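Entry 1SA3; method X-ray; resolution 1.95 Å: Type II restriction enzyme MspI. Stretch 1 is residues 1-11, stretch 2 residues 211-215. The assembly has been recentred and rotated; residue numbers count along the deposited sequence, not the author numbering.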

# COMPACT_ATOMS: atom_id res chain seq x y z
N MET E 1 -5.35 18.60 -10.22
CA MET E 1 -6.43 19.30 -10.98
C MET E 1 -7.74 18.54 -10.89
O MET E 1 -7.77 17.33 -11.11
CB MET E 1 -6.04 19.45 -12.46
CG MET E 1 -7.14 20.04 -13.33
SD MET E 1 -6.76 20.02 -15.10
CE MET E 1 -8.04 18.93 -15.74
N ARG E 2 -8.83 19.24 -10.55
CA ARG E 2 -10.12 18.57 -10.50
C ARG E 2 -10.59 18.41 -11.92
O ARG E 2 -11.33 19.24 -12.45
CB ARG E 2 -11.15 19.38 -9.71
CG ARG E 2 -11.01 19.26 -8.21
CD ARG E 2 -12.36 19.30 -7.56
NE ARG E 2 -12.26 19.51 -6.12
CZ ARG E 2 -13.31 19.67 -5.32
NH1 ARG E 2 -14.54 19.64 -5.82
NH2 ARG E 2 -13.13 19.87 -4.02
N THR E 3 -10.12 17.33 -12.54
CA THR E 3 -10.47 17.02 -13.91
C THR E 3 -11.95 16.73 -13.98
O THR E 3 -12.65 16.74 -12.97
CB THR E 3 -9.74 15.77 -14.37
OG1 THR E 3 -10.15 14.68 -13.54
CG2 THR E 3 -8.25 15.97 -14.24
N GLU E 4 -12.42 16.46 -15.20
CA GLU E 4 -13.82 16.16 -15.42
C GLU E 4 -14.23 14.96 -14.56
O GLU E 4 -15.26 14.99 -13.89
CB GLU E 4 -14.05 15.84 -16.90
CG GLU E 4 -15.52 15.73 -17.29
CD GLU E 4 -15.71 15.26 -18.73
OE1 GLU E 4 -16.82 15.47 -19.27
OE2 GLU E 4 -14.77 14.68 -19.32
N LEU E 5 -13.42 13.90 -14.58
CA LEU E 5 -13.72 12.71 -13.80
C LEU E 5 -13.65 12.96 -12.30
O LEU E 5 -14.55 12.58 -11.57
CB LEU E 5 -12.77 11.57 -14.17
CG LEU E 5 -12.95 10.26 -13.39
CD1 LEU E 5 -14.37 9.71 -13.59
CD2 LEU E 5 -11.91 9.24 -13.86
N LEU E 6 -12.57 13.60 -11.84
CA LEU E 6 -12.43 13.85 -10.41
C LEU E 6 -13.51 14.80 -9.92
O LEU E 6 -14.01 14.65 -8.80
CB LEU E 6 -11.06 14.44 -10.08
CG LEU E 6 -9.97 13.48 -9.59
CD1 LEU E 6 -8.83 14.31 -9.00
CD2 LEU E 6 -10.53 12.52 -8.52
N SER E 7 -13.87 15.77 -10.74
CA SER E 7 -14.91 16.72 -10.35
C SER E 7 -16.19 15.95 -10.11
O SER E 7 -16.93 16.21 -9.16
CB SER E 7 -15.12 17.77 -11.44
OG SER E 7 -16.16 18.67 -11.05
N LYS E 8 -16.45 14.97 -10.97
CA LYS E 8 -17.64 14.15 -10.84
C LYS E 8 -17.61 13.33 -9.55
O LYS E 8 -18.60 13.26 -8.82
CB LYS E 8 -17.78 13.20 -12.03
CG LYS E 8 -18.86 12.14 -11.85
CD LYS E 8 -18.89 11.17 -13.02
CE LYS E 8 -19.55 9.85 -12.63
NZ LYS E 8 -20.95 10.04 -12.17
N LEU E 9 -16.46 12.71 -9.28
CA LEU E 9 -16.33 11.89 -8.07
C LEU E 9 -16.43 12.74 -6.80
O LEU E 9 -17.07 12.33 -5.84
CB LEU E 9 -15.01 11.11 -8.10
CG LEU E 9 -14.83 10.15 -9.28
CD1 LEU E 9 -13.53 9.37 -9.14
CD2 LEU E 9 -16.01 9.18 -9.34
N TYR E 10 -15.81 13.91 -6.79
CA TYR E 10 -15.89 14.75 -5.60
C TYR E 10 -17.35 15.14 -5.34
O TYR E 10 -17.77 15.29 -4.20
CB TYR E 10 -15.04 16.01 -5.74
CG TYR E 10 -13.62 15.84 -5.27
CD1 TYR E 10 -12.74 14.98 -5.94
CD2 TYR E 10 -13.15 16.50 -4.13
CE1 TYR E 10 -11.44 14.79 -5.48
CE2 TYR E 10 -11.85 16.31 -3.67
CZ TYR E 10 -11.00 15.46 -4.35
OH TYR E 10 -9.70 15.28 -3.91
N ASP E 11 -18.11 15.28 -6.41
CA ASP E 11 -19.51 15.64 -6.28
C ASP E 11 -20.31 14.45 -5.77
O ASP E 11 -21.11 14.59 -4.84
CB ASP E 11 -20.07 16.11 -7.63
CG ASP E 11 -21.47 16.69 -7.51
OD1 ASP E 11 -21.63 17.69 -6.77
OD2 ASP E 11 -22.40 16.16 -8.15
N ASP E 211 -4.93 19.17 1.54
CA ASP E 211 -6.04 20.10 1.68
C ASP E 211 -7.21 19.64 0.83
O ASP E 211 -7.86 20.44 0.14
CB ASP E 211 -5.62 21.52 1.30
CG ASP E 211 -4.56 22.08 2.22
OD1 ASP E 211 -4.59 21.76 3.43
OD2 ASP E 211 -3.70 22.86 1.75
N ARG E 212 -7.45 18.33 0.87
CA ARG E 212 -8.54 17.67 0.15
C ARG E 212 -8.36 17.52 -1.36
O ARG E 212 -9.18 16.88 -2.00
CB ARG E 212 -9.86 18.40 0.39
CG ARG E 212 -10.33 18.45 1.83
CD ARG E 212 -11.75 18.98 1.88
NE ARG E 212 -12.31 18.96 3.22
CZ ARG E 212 -13.59 19.18 3.50
NH1 ARG E 212 -14.46 19.43 2.53
NH2 ARG E 212 -14.00 19.15 4.76
N GLU E 213 -7.29 18.09 -1.92
CA GLU E 213 -7.10 18.02 -3.37
C GLU E 213 -5.97 17.14 -3.86
O GLU E 213 -4.95 16.98 -3.19
CB GLU E 213 -6.89 19.43 -3.93
CG GLU E 213 -7.99 20.43 -3.56
CD GLU E 213 -9.36 20.03 -4.09
OE1 GLU E 213 -9.47 19.70 -5.29
OE2 GLU E 213 -10.33 20.05 -3.30
N TYR E 214 -6.15 16.59 -5.06
CA TYR E 214 -5.16 15.73 -5.70
C TYR E 214 -3.85 16.47 -5.94
O TYR E 214 -3.85 17.62 -6.39
CB TYR E 214 -5.70 15.24 -7.05
CG TYR E 214 -4.72 14.40 -7.84
CD1 TYR E 214 -4.65 13.02 -7.65
CD2 TYR E 214 -3.88 14.97 -8.79
CE1 TYR E 214 -3.78 12.23 -8.39
CE2 TYR E 214 -2.99 14.19 -9.54
CZ TYR E 214 -2.95 12.81 -9.33
OH TYR E 214 -2.10 12.01 -10.07
N VAL E 215 -2.73 15.82 -5.65
CA VAL E 215 -1.43 16.43 -5.90
C VAL E 215 -0.68 15.57 -6.91
O VAL E 215 -0.23 16.07 -7.93
CB VAL E 215 -0.61 16.55 -4.62
CG1 VAL E 215 0.75 17.17 -4.94
CG2 VAL E 215 -1.36 17.43 -3.62
O HOH W 1 -6.21 18.66 -7.79

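The N-terminal stretch of MspI packs against residues 211-215, more than 200 positions later in the chain. The contact is small, burying 277 Å² in total, and it combines a salt bridge, a tyrosine hydrogen bond, one apolar contact and a water bridge.

M1 lies closest in register to Y214, with their CA atoms 6.5 Å apart. Its CB points away from stretch 2, and its side chain takes no part in the contact. The backbone does the work instead. M1 N donates to water 1 at 2.6 Å, and the same water donates to Y214 O at 2.9 Å.

R2 leaves the backbone sideways, but its long side chain brings the guanidinium to E213. Two nearly linear hydrogen bonds form the salt bridge: R2 NE to E213 OE1 at 2.9 Å, and R2 NH2 to E213 OE2 at 2.9 Å. E213 also starts sideways. Its chi1 and chi2 are both m, and its carboxylate meets the edge of the guanidinium, with OE2 near the guanidinium plane. This two-pronged fit suits an arginine, which can offer two N-H groups side by side to the two oxygens of a carboxylate.

T3 does not touch stretch 2. It is the N-cap of the helix that begins at E4: T3 OG1 accepts from L6 N at 3.1 Å, satisfying an amide that has no helical carbonyl partner. The backbone bond from S7 N to T3 O, 2.7 Å, opens the helical series.

On the helix, L6 and Y10 are one turn apart, so both point toward stretch 2. E4, L5, S7, K8, L9 and D11 stay out of reach. L6 is buried, and its CD1 lies 3.8 Å from Y214 CB. Leucine suits this place because it offers only hydrocarbon to the apolar start of the tyrosine side chain. Y214 in turn points its CB toward the helix.

Y10 is also buried, yet its hydroxyl is not left unsatisfied. Y10 OH donates to R212 O at a short 2.5 Å, with the carbonyl oxygen near the ring plane. Tyrosine suits this buried place because its hydroxyl, at the far end of the ring, reaches a backbone acceptor. The R212 side chain leads away at its end, so its main hold on stretch 1 is this carbonyl. Y10 CE2 also approaches E213 OE2 at 4.1 Å, placing the ring beside the salt bridge.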